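Local coordinates for succinoglycan biosynthesis protein (Bacillus cereus ATCC 14579, PDB 3B55) that binds a calcium ion and is probably a hydrolase of the erythromycin esterase-like family, at residues D151-Y156 against S164-I169; F107-L112 against K292-H297; K204-V209 against R260-F265; N307-V310 against M315-F318. The protein carries 1 engineered substitution. All blocks are in the same frame, centred on the assembly; numbering follows the deposited sequence.

Contact 1. Residues D151-Y156 against S164-I169; sequences DWIRQY and SKVRVI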
loop_
_atom_site.group_PDB
_atom_site.type_symbol
_atom_site.label_atom_id
_atom_site.label_comp_id
_atom_site.label_asym_id
_atom_site.label_seq_id
_atom_site.Cartn_x
_atom_site.Cartn_y
_atom_site.Cartn_z
ATOM N N ASP A 151 -16.311 -2.533 -5.205
ATOM C CA ASP A 151 -17.608 -3.113 -5.517
ATOM C C ASP A 151 -17.467 -4.618 -5.710
ATOM O O ASP A 151 -18.331 -5.379 -5.286
ATOM C CB ASP A 151 -18.206 -2.478 -6.768
ATOM C CG ASP A 151 -19.568 -3.048 -7.104
ATOM O OD1 ASP A 151 -20.353 -3.274 -6.160
ATOM O OD2 ASP A 151 -19.858 -3.265 -8.299
ATOM N N TRP A 152 -16.385 -5.058 -6.348
ATOM C CA TRP A 152 -16.190 -6.492 -6.528
ATOM C C TRP A 152 -16.026 -7.146 -5.148
ATOM O O TRP A 152 -16.549 -8.238 -4.903
ATOM C CB TRP A 152 -14.949 -6.788 -7.375
ATOM C CG TRP A 152 -14.576 -8.231 -7.301
ATOM C CD1 TRP A 152 -15.213 -9.272 -7.909
ATOM C CD2 TRP A 152 -13.574 -8.814 -6.457
ATOM N NE1 TRP A 152 -14.683 -10.467 -7.485
ATOM C CE2 TRP A 152 -13.677 -10.215 -6.590
ATOM C CE3 TRP A 152 -12.609 -8.287 -5.590
ATOM C CZ2 TRP A 152 -12.844 -11.102 -5.894
ATOM C CZ3 TRP A 152 -11.778 -9.170 -4.895
ATOM C CH2 TRP A 152 -11.908 -10.561 -5.049
ATOM N N ILE A 153 -15.302 -6.483 -4.246
ATOM C CA ILE A 153 -15.105 -7.044 -2.917
ATOM C C ILE A 153 -16.428 -7.106 -2.158
ATOM O O ILE A 153 -16.671 -8.051 -1.412
ATOM C CB ILE A 153 -14.105 -6.232 -2.085
ATOM C CG1 ILE A 153 -12.747 -6.194 -2.785
ATOM C CG2 ILE A 153 -13.964 -6.869 -0.713
ATOM C CD1 ILE A 153 -11.681 -5.425 -2.009
ATOM N N ARG A 154 -17.268 -6.089 -2.338
ATOM C CA ARG A 154 -18.573 -6.046 -1.685
ATOM C C ARG A 154 -19.397 -7.239 -2.170
ATOM O O ARG A 154 -20.063 -7.914 -1.381
ATOM C CB ARG A 154 -19.306 -4.752 -2.046
ATOM C CG ARG A 154 -20.769 -4.724 -1.608
ATOM C CD ARG A 154 -21.490 -3.498 -2.159
ATOM N NE ARG A 154 -21.698 -3.575 -3.602
ATOM C CZ ARG A 154 -22.505 -4.451 -4.197
ATOM N NH1 ARG A 154 -23.184 -5.332 -3.474
ATOM N NH2 ARG A 154 -22.648 -4.437 -5.510
ATOM N N GLN A 155 -19.344 -7.491 -3.475
ATOM C CA GLN A 155 -20.083 -8.595 -4.082
ATOM C C GLN A 155 -19.555 -9.943 -3.606
ATOM O O GLN A 155 -20.325 -10.836 -3.242
ATOM C CB GLN A 155 -19.994 -8.515 -5.611
ATOM C CG GLN A 155 -20.777 -7.366 -6.212
ATOM C CD GLN A 155 -20.696 -7.337 -7.729
ATOM O OE1 GLN A 155 -20.181 -6.386 -8.321
ATOM N NE2 GLN A 155 -21.204 -8.386 -8.365
ATOM N N TYR A 156 -18.237 -10.090 -3.617
ATOM C CA TYR A 156 -17.612 -11.322 -3.174
ATOM C C TYR A 156 -18.023 -11.650 -1.739
ATOM O O TYR A 156 -18.290 -12.807 -1.416
ATOM C CB TYR A 156 -16.087 -11.191 -3.270
ATOM C CG TYR A 156 -15.333 -12.419 -2.825
ATOM C CD1 TYR A 156 -15.104 -12.674 -1.471
ATOM C CD2 TYR A 156 -14.881 -13.353 -3.757
ATOM C CE1 TYR A 156 -14.441 -13.832 -1.059
ATOM C CE2 TYR A 156 -14.220 -14.514 -3.354
ATOM C CZ TYR A 156 -14.005 -14.746 -2.010
ATOM O OH TYR A 156 -13.348 -15.891 -1.621
ATOM N N SER A 164 -15.443 -17.321 3.167
ATOM C CA SER A 164 -14.577 -16.335 3.797
ATOM C C SER A 164 -14.785 -14.942 3.213
ATOM O O SER A 164 -15.099 -14.796 2.033
ATOM C CB SER A 164 -13.115 -16.751 3.640
ATOM O OG SER A 164 -12.271 -15.882 4.369
ATOM N N LYS A 165 -14.605 -13.925 4.051
ATOM C CA LYS A 165 -14.773 -12.538 3.635
ATOM C C LYS A 165 -13.440 -11.800 3.550
ATOM O O LYS A 165 -12.493 -12.120 4.264
ATOM C CB LYS A 165 -15.669 -11.787 4.618
ATOM C CG LYS A 165 -17.129 -12.223 4.671
ATOM C CD LYS A 165 -17.875 -11.320 5.651
ATOM C CE LYS A 165 -19.347 -11.660 5.800
ATOM N NZ LYS A 165 -20.170 -11.179 4.662
ATOM N N VAL A 166 -13.392 -10.802 2.674
ATOM C CA VAL A 166 -12.202 -9.987 2.484
ATOM C C VAL A 166 -12.371 -8.692 3.270
ATOM O O VAL A 166 -13.371 -7.994 3.100
ATOM C CB VAL A 166 -12.003 -9.635 1.002
ATOM C CG1 VAL A 166 -10.807 -8.694 0.838
ATOM C CG2 VAL A 166 -11.816 -10.918 0.193
ATOM N N ARG A 167 -11.402 -8.382 4.134
ATOM C CA ARG A 167 -11.440 -7.167 4.947
ATOM C C ARG A 167 -10.569 -6.093 4.305
ATOM O O ARG A 167 -9.551 -6.398 3.683
ATOM C CB ARG A 167 -10.910 -7.440 6.359
ATOM C CG ARG A 167 -11.540 -8.624 7.069
ATOM C CD ARG A 167 -13.043 -8.458 7.269
ATOM N NE ARG A 167 -13.403 -7.244 8.002
ATOM C CZ ARG A 167 -12.927 -6.910 9.198
ATOM N NH1 ARG A 167 -12.052 -7.692 9.818
ATOM N NH2 ARG A 167 -13.329 -5.787 9.779
ATOM N N VAL A 168 -10.970 -4.835 4.455
ATOM C CA VAL A 168 -10.210 -3.728 3.895
ATOM C C VAL A 168 -9.571 -2.906 5.001
ATOM O O VAL A 168 -10.261 -2.324 5.832
ATOM C CB VAL A 168 -11.097 -2.808 3.036
ATOM C CG1 VAL A 168 -10.348 -1.530 2.692
ATOM C CG2 VAL A 168 -11.492 -3.527 1.766
ATOM N N ILE A 169 -8.244 -2.862 4.999
ATOM C CA ILE A 169 -7.492 -2.116 6.007
ATOM C C ILE A 169 -6.661 -0.996 5.376
ATOM O O ILE A 169 -6.219 -1.102 4.229
ATOM C CB ILE A 169 -6.520 -3.058 6.797
ATOM C CG1 ILE A 169 -7.309 -4.081 7.619
ATOM C CG2 ILE A 169 -5.607 -2.247 7.709
ATOM C CD1 ILE A 169 -7.639 -5.346 6.859
#
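Helical residues 151-156 lie beside 164-169, a chain that runs in from a loop and becomes a strand at Arg167; the backbones come nearest at Ile153 and Val166, whose CA atoms are 6.8 Å apart. Ile153 presents both its branches. Its CG2, anti to the backbone N, rests on Val166 CB at 3.8 Å, the two side chains crossing at about a right angle. The other branch, extended through CG1, carries Ile153 CD1 to Val168 CG2 at 4.2 Å, a lighter touch further along the strand. This is a helix packing on the edge strand of an alpha/beta fold: strand 167-172 ends the mixed sheet and is bonded to strand 109-112, whose Leu110 also touches Ile153. One turn on, Tyr156 swings its ring toward the loop, with CG anti to the backbone N (chi1 180°). Ser164 O lies at the ring's edge, near its plane, 3.3 Å from Tyr156 CE1, while Val166 CG2 meets Tyr156 CD1 obliquely at 4.1 Å. Val166 thus sits with CG2 by the tyrosine and CG1 by Ile153 CG2. The Tyr156 ring also stacks on His162, and Val102 of helix 88-104 touches both Tyr156 and Val166.

Contact 2. Residues F107-L112 against K292-H297; sequences FTNLVL and KWTEEH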
loop_
_atom_site.group_PDB
_atom_site.type_symbol
_atom_site.label_atom_id
_atom_site.label_comp_id
_atom_site.label_asym_id
_atom_site.label_seq_id
_atom_site.Cartn_x
_atom_site.Cartn_y
_atom_site.Cartn_z
ATOM N N PHE A 107 -6.238 -15.544 0.386
ATOM C CA PHE A 107 -5.999 -14.233 0.982
ATOM C C PHE A 107 -7.320 -13.593 1.384
ATOM O O PHE A 107 -8.270 -13.544 0.602
ATOM C CB PHE A 107 -5.199 -13.339 0.027
ATOM C CG PHE A 107 -3.749 -13.720 -0.057
ATOM C CD1 PHE A 107 -3.343 -14.789 -0.844
ATOM C CD2 PHE A 107 -2.804 -13.066 0.718
ATOM C CE1 PHE A 107 -2.012 -15.206 -0.856
ATOM C CE2 PHE A 107 -1.470 -13.475 0.716
ATOM C CZ PHE A 107 -1.075 -14.550 -0.076
ATOM N N THR A 108 -7.371 -13.110 2.619
ATOM C CA THR A 108 -8.596 -12.516 3.149
ATOM C C THR A 108 -8.507 -11.055 3.600
ATOM O O THR A 108 -9.470 -10.521 4.160
ATOM C CB THR A 108 -9.119 -13.341 4.346
ATOM O OG1 THR A 108 -8.065 -13.509 5.303
ATOM C CG2 THR A 108 -9.605 -14.719 3.887
ATOM N N ASN A 109 -7.365 -10.415 3.383
ATOM C CA ASN A 109 -7.224 -9.021 3.779
ATOM C C ASN A 109 -6.506 -8.214 2.728
ATOM O O ASN A 109 -5.522 -8.660 2.150
ATOM C CB ASN A 109 -6.466 -8.908 5.101
ATOM C CG ASN A 109 -7.027 -9.814 6.158
ATOM O OD1 ASN A 109 -6.536 -10.924 6.363
ATOM N ND2 ASN A 109 -8.080 -9.358 6.828
ATOM N N LEU A 110 -7.027 -7.028 2.473
ATOM C CA LEU A 110 -6.427 -6.131 1.514
ATOM C C LEU A 110 -6.033 -4.879 2.281
ATOM O O LEU A 110 -6.895 -4.148 2.781
ATOM C CB LEU A 110 -7.418 -5.766 0.407
ATOM C CG LEU A 110 -6.922 -4.708 -0.595
ATOM C CD1 LEU A 110 -5.674 -5.197 -1.293
ATOM C CD2 LEU A 110 -8.006 -4.426 -1.627
ATOM N N VAL A 111 -4.730 -4.662 2.400
ATOM C CA VAL A 111 -4.220 -3.492 3.083
ATOM C C VAL A 111 -3.872 -2.474 2.008
ATOM O O VAL A 111 -3.008 -2.707 1.160
ATOM C CB VAL A 111 -2.967 -3.819 3.928
ATOM C CG1 VAL A 111 -2.418 -2.546 4.551
ATOM C CG2 VAL A 111 -3.336 -4.812 5.028
ATOM N N LEU A 112 -4.562 -1.346 2.046
ATOM C CA LEU A 112 -4.347 -0.293 1.068
ATOM C C LEU A 112 -3.446 0.786 1.588
ATOM O O LEU A 112 -3.422 1.082 2.786
ATOM C CB LEU A 112 -5.665 0.383 0.681
ATOM C CG LEU A 112 -6.777 -0.425 0.029
ATOM C CD1 LEU A 112 -7.994 0.468 -0.088
ATOM C CD2 LEU A 112 -6.350 -0.937 -1.341
ATOM N N LYS A 292 1.707 -5.393 9.175
ATOM C CA LYS A 292 2.117 -6.555 9.963
ATOM C C LYS A 292 1.002 -6.937 10.931
ATOM O O LYS A 292 0.674 -8.115 11.082
ATOM C CB LYS A 292 3.399 -6.265 10.748
ATOM C CG LYS A 292 3.838 -7.448 11.591
ATOM C CD LYS A 292 5.278 -7.339 12.063
ATOM C CE LYS A 292 5.378 -6.680 13.421
ATOM N NZ LYS A 292 6.700 -6.983 14.044
ATOM N N TRP A 293 0.421 -5.938 11.585
ATOM C CA TRP A 293 -0.673 -6.186 12.520
ATOM C C TRP A 293 -1.817 -6.967 11.829
ATOM O O TRP A 293 -2.386 -7.897 12.404
ATOM C CB TRP A 293 -1.206 -4.855 13.056
ATOM C CG TRP A 293 -2.343 -5.023 13.999
ATOM C CD1 TRP A 293 -2.272 -5.174 15.353
ATOM C CD2 TRP A 293 -3.724 -5.169 13.652
ATOM N NE1 TRP A 293 -3.523 -5.411 15.870
ATOM C CE2 TRP A 293 -4.432 -5.415 14.847
ATOM C CE3 TRP A 293 -4.431 -5.120 12.443
ATOM C CZ2 TRP A 293 -5.820 -5.614 14.872
ATOM C CZ3 TRP A 293 -5.815 -5.319 12.465
ATOM C CH2 TRP A 293 -6.492 -5.564 13.674
ATOM N N THR A 294 -2.142 -6.587 10.596
ATOM C CA THR A 294 -3.211 -7.236 9.838
ATOM C C THR A 294 -2.939 -8.723 9.613
ATOM O O THR A 294 -3.773 -9.566 9.907
ATOM C CB THR A 294 -3.400 -6.556 8.468
ATOM O OG1 THR A 294 -3.678 -5.166 8.664
ATOM C CG2 THR A 294 -4.565 -7.195 7.711
ATOM N N GLU A 295 -1.769 -9.031 9.065
ATOM C CA GLU A 295 -1.376 -10.408 8.805
ATOM C C GLU A 295 -1.351 -11.212 10.113
ATOM O O GLU A 295 -1.860 -12.334 10.179
ATOM C CB GLU A 295 0.012 -10.414 8.139
ATOM C CG GLU A 295 0.535 -11.770 7.650
ATOM C CD GLU A 295 0.935 -12.701 8.784
ATOM O OE1 GLU A 295 1.618 -12.232 9.719
ATOM O OE2 GLU A 295 0.576 -13.901 8.741
ATOM N N GLU A 296 -0.773 -10.633 11.159
ATOM C CA GLU A 296 -0.674 -11.332 12.432
ATOM C C GLU A 296 -2.013 -11.572 13.127
ATOM O O GLU A 296 -2.187 -12.592 13.790
ATOM C CB GLU A 296 0.283 -10.593 13.376
ATOM C CG GLU A 296 1.696 -10.447 12.829
ATOM C CD GLU A 296 2.726 -10.143 13.911
ATOM O OE1 GLU A 296 2.565 -9.127 14.621
ATOM O OE2 GLU A 296 3.701 -10.917 14.042
ATOM N N HIS A 297 -2.957 -10.646 12.978
ATOM C CA HIS A 297 -4.254 -10.808 13.623
ATOM C C HIS A 297 -5.389 -11.264 12.718
ATOM O O HIS A 297 -6.323 -11.894 13.193
ATOM C CB HIS A 297 -4.681 -9.512 14.313
ATOM C CG HIS A 297 -3.784 -9.103 15.438
ATOM N ND1 HIS A 297 -2.511 -8.616 15.232
ATOM C CD2 HIS A 297 -3.961 -9.140 16.780
ATOM C CE1 HIS A 297 -1.941 -8.374 16.399
ATOM N NE2 HIS A 297 -2.799 -8.684 17.354
#
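Strand residues 109-112, entered from a loop at Phe107 and Thr108, pass beside a turn of helix 278-298, and the backbones are nearest at Asn109 and Thr294, whose CA atoms are 7.5 Å apart. On the helix, Thr294 alone carries the contact, set against two strand residues that point the same way, Asn109 and Val111. Its methyl does most of the work: a chi1 of -57° puts OG1 beside the backbone N and leaves CG2 anti to it, and Thr294 CG2 reaches Asn109 CB at 3.7 Å and Val111 CG2 at 3.8 Å. Asn109 and Thr294 slide past each other in opposite directions, whereas Val111 and Thr294 meet tip to tip, with Val111 CG2 3.7 Å from Thr294 OG1. That hydroxyl is buried against a methyl, but its polar need is met within its own helix by a hydrogen bond to Asn290 O. On the far side of the helix turn, His297 ND1 donates to Trp293 O at 2.9 Å, lying in the carbonyl plane on a lone pair; His297 N bonds to the same oxygen. The imidazole is thereby held with Trp293 NE1 over the centre of its face. Thr301 and Ile169, from the strands flanking 109-112, also touch Thr294, so the threonine packs on three neighbouring parallel strands, helix on sheet as in an alpha/beta fold.

Contact 3. Residues K204-V209 against R260-F265; sequences KGLIPV and RIIEQF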
loop_
_atom_site.group_PDB
_atom_site.type_symbol
_atom_site.label_atom_id
_atom_site.label_comp_id
_atom_site.label_asym_id
_atom_site.label_seq_id
_atom_site.Cartn_x
_atom_site.Cartn_y
_atom_site.Cartn_z
ATOM N N LYS A 204 -10.635 14.212 23.335
ATOM C CA LYS A 204 -11.386 15.393 22.937
ATOM C C LYS A 204 -10.433 16.491 22.477
ATOM O O LYS A 204 -10.763 17.292 21.602
ATOM C CB LYS A 204 -12.252 15.871 24.106
ATOM C CG LYS A 204 -13.434 16.744 23.722
ATOM C CD LYS A 204 -14.410 16.820 24.887
ATOM C CE LYS A 204 -15.433 17.906 24.680
ATOM N NZ LYS A 204 -14.735 19.211 24.594
ATOM N N GLY A 205 -9.247 16.524 23.073
ATOM C CA GLY A 205 -8.260 17.520 22.705
ATOM C C GLY A 205 -7.464 17.059 21.496
ATOM O O GLY A 205 -6.979 17.868 20.714
ATOM N N LEU A 206 -7.338 15.747 21.334
ATOM C CA LEU A 206 -6.593 15.177 20.214
ATOM C C LEU A 206 -7.328 15.255 18.880
ATOM O O LEU A 206 -6.708 15.437 17.837
ATOM C CB LEU A 206 -6.256 13.714 20.512
ATOM C CG LEU A 206 -5.026 13.445 21.375
ATOM C CD1 LEU A 206 -5.066 12.012 21.885
ATOM C CD2 LEU A 206 -3.756 13.711 20.562
ATOM N N ILE A 207 -8.647 15.125 18.922
ATOM C CA ILE A 207 -9.461 15.147 17.714
ATOM C C ILE A 207 -9.198 16.324 16.774
ATOM O O ILE A 207 -8.862 16.119 15.607
ATOM C CB ILE A 207 -10.964 15.084 18.077
ATOM C CG1 ILE A 207 -11.290 13.706 18.663
ATOM C CG2 ILE A 207 -11.823 15.358 16.846
ATOM C CD1 ILE A 207 -12.700 13.582 19.198
ATOM N N PRO A 208 -9.332 17.568 17.264
ATOM C CA PRO A 208 -9.095 18.734 16.408
ATOM C C PRO A 208 -7.686 18.912 15.835
ATOM O O PRO A 208 -7.526 19.571 14.808
ATOM C CB PRO A 208 -9.504 19.904 17.300
ATOM C CG PRO A 208 -9.166 19.405 18.667
ATOM C CD PRO A 208 -9.703 17.992 18.624
ATOM N N VAL A 209 -6.669 18.344 16.477
ATOM C CA VAL A 209 -5.305 18.501 15.967
ATOM C C VAL A 209 -4.801 17.350 15.096
ATOM O O VAL A 209 -3.724 17.443 14.507
ATOM C CB VAL A 209 -4.292 18.729 17.111
ATOM C CG1 VAL A 209 -4.623 20.026 17.838
ATOM C CG2 VAL A 209 -4.303 17.549 18.072
ATOM N N ARG A 260 -3.132 2.703 18.715
ATOM C CA ARG A 260 -1.781 2.671 18.173
ATOM C C ARG A 260 -1.655 3.657 17.007
ATOM O O ARG A 260 -0.600 4.244 16.788
ATOM C CB ARG A 260 -1.453 1.267 17.682
ATOM C CG ARG A 260 0.004 1.084 17.355
ATOM C CD ARG A 260 0.819 0.959 18.628
ATOM N NE ARG A 260 2.251 1.054 18.363
ATOM C CZ ARG A 260 2.907 2.201 18.214
ATOM N NH1 ARG A 260 2.260 3.353 18.309
ATOM N NH2 ARG A 260 4.207 2.194 17.965
ATOM N N ILE A 261 -2.734 3.828 16.253
ATOM C CA ILE A 261 -2.721 4.743 15.117
ATOM C C ILE A 261 -2.498 6.187 15.575
ATOM O O ILE A 261 -1.786 6.945 14.920
ATOM C CB ILE A 261 -4.041 4.654 14.320
ATOM C CG1 ILE A 261 -4.170 3.266 13.684
ATOM C CG2 ILE A 261 -4.086 5.743 13.260
ATOM C CD1 ILE A 261 -3.118 2.957 12.624
ATOM N N ILE A 262 -3.115 6.559 16.695
ATOM C CA ILE A 262 -2.984 7.902 17.247
ATOM C C ILE A 262 -1.533 8.171 17.645
ATOM O O ILE A 262 -1.024 9.279 17.443
ATOM C CB ILE A 262 -3.887 8.084 18.488
ATOM C CG1 ILE A 262 -5.320 7.662 18.154
ATOM C CG2 ILE A 262 -3.860 9.540 18.937
ATOM C CD1 ILE A 262 -6.248 7.615 19.347
ATOM N N GLU A 263 -0.867 7.170 18.222
ATOM C CA GLU A 263 0.535 7.326 18.603
ATOM C C GLU A 263 1.403 7.443 17.352
ATOM O O GLU A 263 2.360 8.223 17.318
ATOM C CB GLU A 263 1.022 6.128 19.408
ATOM C CG GLU A 263 0.465 6.012 20.818
ATOM C CD GLU A 263 1.088 4.849 21.568
ATOM O OE1 GLU A 263 2.238 4.986 22.043
ATOM O OE2 GLU A 263 0.431 3.791 21.661
ATOM N N GLN A 264 1.072 6.653 16.331
ATOM C CA GLN A 264 1.831 6.679 15.088
ATOM C C GLN A 264 1.752 8.061 14.459
ATOM O O GLN A 264 2.758 8.608 13.995
ATOM C CB GLN A 264 1.296 5.639 14.103
ATOM C CG GLN A 264 1.603 4.188 14.475
ATOM C CD GLN A 264 0.945 3.210 13.527
ATOM O OE1 GLN A 264 0.212 3.608 12.623
ATOM N NE2 GLN A 264 1.183 1.925 13.740
ATOM N N PHE A 265 0.550 8.627 14.458
ATOM C CA PHE A 265 0.353 9.942 13.882
ATOM C C PHE A 265 1.066 11.032 14.681
ATOM O O PHE A 265 1.804 11.832 14.114
ATOM C CB PHE A 265 -1.148 10.247 13.768
ATOM C CG PHE A 265 -1.449 11.632 13.267
ATOM C CD1 PHE A 265 -1.550 12.707 14.150
ATOM C CD2 PHE A 265 -1.575 11.876 11.902
ATOM C CE1 PHE A 265 -1.773 14.003 13.677
ATOM C CE2 PHE A 265 -1.796 13.170 11.422
ATOM C CZ PHE A 265 -1.894 14.233 12.314
#
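Apolar packing lies where the two backbones are nearest, at Leu206 and Ile262, whose CA atoms are 8.6 Å apart. Leu206 CD1 meets Ile262 CG2 at 4.0 Å, one methyl against another, and the two side chains cross obliquely. On the isoleucine it is the short branch that touches: a chi1 of -52° sets CG1 beside the backbone N and CG2 anti to it. A second contact sets ring against backbone. Phe265 turns its ring toward the chain that follows Leu206, and Phe265 CE1 comes to 4.0 Å from Val209 O, approached obliquely. Backbone and side-chain hydrogen bonds stay on their own sides: Val209 N makes a weak one to Leu206 O, and Thr210 OG1 bonds to Leu206 O as well, so this carbonyl has two partners, one of them weak. On the other helix Thr266 OG1 bonds to Ile262 O. The spacing is wide, and other helices fill in around the pair. Tyr181 of helix 178-192 touches both Leu206 and Ile262; from helix 221-240, Tyr227 and Ile234 lie on Leu206 and Ala231 on Ile262. The contact thus joins helices 197-206 and 250-268 within a helical bundle, away from the calcium site.

Contact 4. Residues N307-V310 against M315-F318; sequences NGHV and MLSF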
loop_
_atom_site.group_PDB
_atom_site.type_symbol
_atom_site.label_atom_id
_atom_site.label_comp_id
_atom_site.label_asym_id
_atom_site.label_seq_id
_atom_site.Cartn_x
_atom_site.Cartn_y
_atom_site.Cartn_z
ATOM N N ASN A 307 4.973 1.007 -5.823
ATOM C CA ASN A 307 6.162 0.153 -5.945
ATOM C C ASN A 307 7.198 0.483 -4.875
ATOM O O ASN A 307 7.855 -0.408 -4.328
ATOM C CB ASN A 307 6.823 0.327 -7.322
ATOM C CG ASN A 307 6.224 -0.578 -8.390
ATOM O OD1 ASN A 307 6.596 -0.499 -9.561
ATOM N ND2 ASN A 307 5.309 -1.449 -7.991
ATOM N N GLY A 308 7.336 1.771 -4.580
ATOM C CA GLY A 308 8.301 2.202 -3.587
ATOM C C GLY A 308 8.016 1.800 -2.150
ATOM O O GLY A 308 8.930 1.798 -1.320
ATOM N N HIS A 309 6.766 1.460 -1.843
ATOM C CA HIS A 309 6.424 1.074 -0.483
ATOM C C HIS A 309 6.350 -0.438 -0.252
ATOM O O HIS A 309 6.241 -0.882 0.892
ATOM C CB HIS A 309 5.108 1.740 -0.055
ATOM C CG HIS A 309 5.192 3.233 0.055
ATOM N ND1 HIS A 309 6.085 3.870 0.889
ATOM C CD2 HIS A 309 4.485 4.214 -0.558
ATOM C CE1 HIS A 309 5.924 5.178 0.788
ATOM N NE2 HIS A 309 4.959 5.413 -0.083
ATOM N N VAL A 310 6.409 -1.224 -1.326
ATOM C CA VAL A 310 6.373 -2.683 -1.196
ATOM C C VAL A 310 7.651 -3.359 -1.688
ATOM O O VAL A 310 7.828 -4.563 -1.488
ATOM C CB VAL A 310 5.170 -3.331 -1.956
ATOM C CG1 VAL A 310 3.853 -2.854 -1.363
ATOM C CG2 VAL A 310 5.240 -3.004 -3.438
HETATM N N MSE A 315 13.824 2.304 -3.157
HETATM C CA MSE A 315 13.952 3.004 -4.435
HETATM C C MSE A 315 13.495 4.457 -4.281
HETATM O O MSE A 315 13.569 5.242 -5.220
HETATM C CB MSE A 315 13.129 2.304 -5.529
HETATM C CG MSE A 315 11.624 2.357 -5.352
HETATM SE SE MSE A 315 10.679 1.633 -6.895
HETATM C CE MSE A 315 10.627 -0.213 -6.378
ATOM N N LEU A 316 13.041 4.796 -3.076
ATOM C CA LEU A 316 12.569 6.136 -2.737
ATOM C C LEU A 316 13.585 6.808 -1.817
ATOM O O LEU A 316 13.257 7.748 -1.085
ATOM C CB LEU A 316 11.224 6.049 -2.004
ATOM C CG LEU A 316 9.892 6.128 -2.755
ATOM C CD1 LEU A 316 10.055 5.842 -4.233
ATOM C CD2 LEU A 316 8.929 5.150 -2.111
ATOM N N SER A 317 14.820 6.327 -1.861
ATOM C CA SER A 317 15.869 6.866 -1.009
ATOM C C SER A 317 16.075 8.383 -1.099
ATOM O O SER A 317 16.751 8.960 -0.247
ATOM C CB SER A 317 17.193 6.134 -1.281
ATOM O OG SER A 317 17.476 6.071 -2.667
ATOM N N PHE A 318 15.504 9.043 -2.104
ATOM C CA PHE A 318 15.702 10.484 -2.182
ATOM C C PHE A 318 14.946 11.222 -1.074
ATOM O O PHE A 318 15.160 12.413 -0.861
ATOM C CB PHE A 318 15.330 11.045 -3.566
ATOM C CG PHE A 318 13.855 11.160 -3.817
ATOM C CD1 PHE A 318 13.102 10.040 -4.151
ATOM C CD2 PHE A 318 13.224 12.402 -3.750
ATOM C CE1 PHE A 318 11.735 10.148 -4.412
ATOM C CE2 PHE A 318 11.857 12.524 -4.009
ATOM C CZ PHE A 318 11.111 11.392 -4.344
#
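Leu316 lays its CD2 methyl over the backbone of Gly308, 3.4 Å from Gly308 CA and equally 3.4 Å from Gly308 O. The glycine allows this: its CA, with no side chain, offers a bare surface turned toward the loop, and the two chains come together there, Gly308 CA to Met315 CA being 5.8 Å. The same methyl lies over one face of the His309 ring, offset toward the rim, at 4.2 Å from His309 CE1; leucine and histidine side chains cross at about a right angle. Met315, modelled as selenomethionine, comes along the other end of the turn. Its first torsion (chi1 67°) sets the chain between the backbone N and the carbonyl carbon. Met315 CG packs at 3.8 Å against Gly308 CA, and a bend at chi3 brings the end methyl back over Asn307, where Met315 CE is 3.5 Å from Asn307 O and also meets Asn307 CB. The turn at 307-310 is itself loosely bonded, with Val310 N making only a weak bond to Asn307 O. Two apolar side chains from the loop therefore pack on a short turn that follows strand 301-306, beside the metal site. His309 lies beside Glu113, which with His85 binds the calcium ion, about 4 Å away from the His309 side chain. His309 ND1 is hydrogen-bonded to Asp284, and Tyr320 meets the ring edge-to-face. Apolar cover on one imidazole face and an acidic partner at ND1 together would restrict the ring's rotation next to the metal.

Along the chain, contact 2 opens first and closes after contacts 1 and 3, while contact 4 follows it. Contacts 1 and 2, with centres 13 Å apart, touch through neighbouring strands 167-172 and 109-112 of the mixed sheet, where Arg167 O and Ile169 O probably accept hydrogen bonds from Leu110 N and Leu112 N. Contact 3 lies in the helical part, 23 Å from contact 2 between centres; its helix 250-268 is followed by helix 278-298, which packs on the sheet in contact 2. Contact 4, 21 Å from contact 2 on the opposite side of the chain's centre, follows strand 301-306 beside the calcium site. Helix 278-298 thus relates all three regions: sheet, helical bundle and, through Asp284, the metal site.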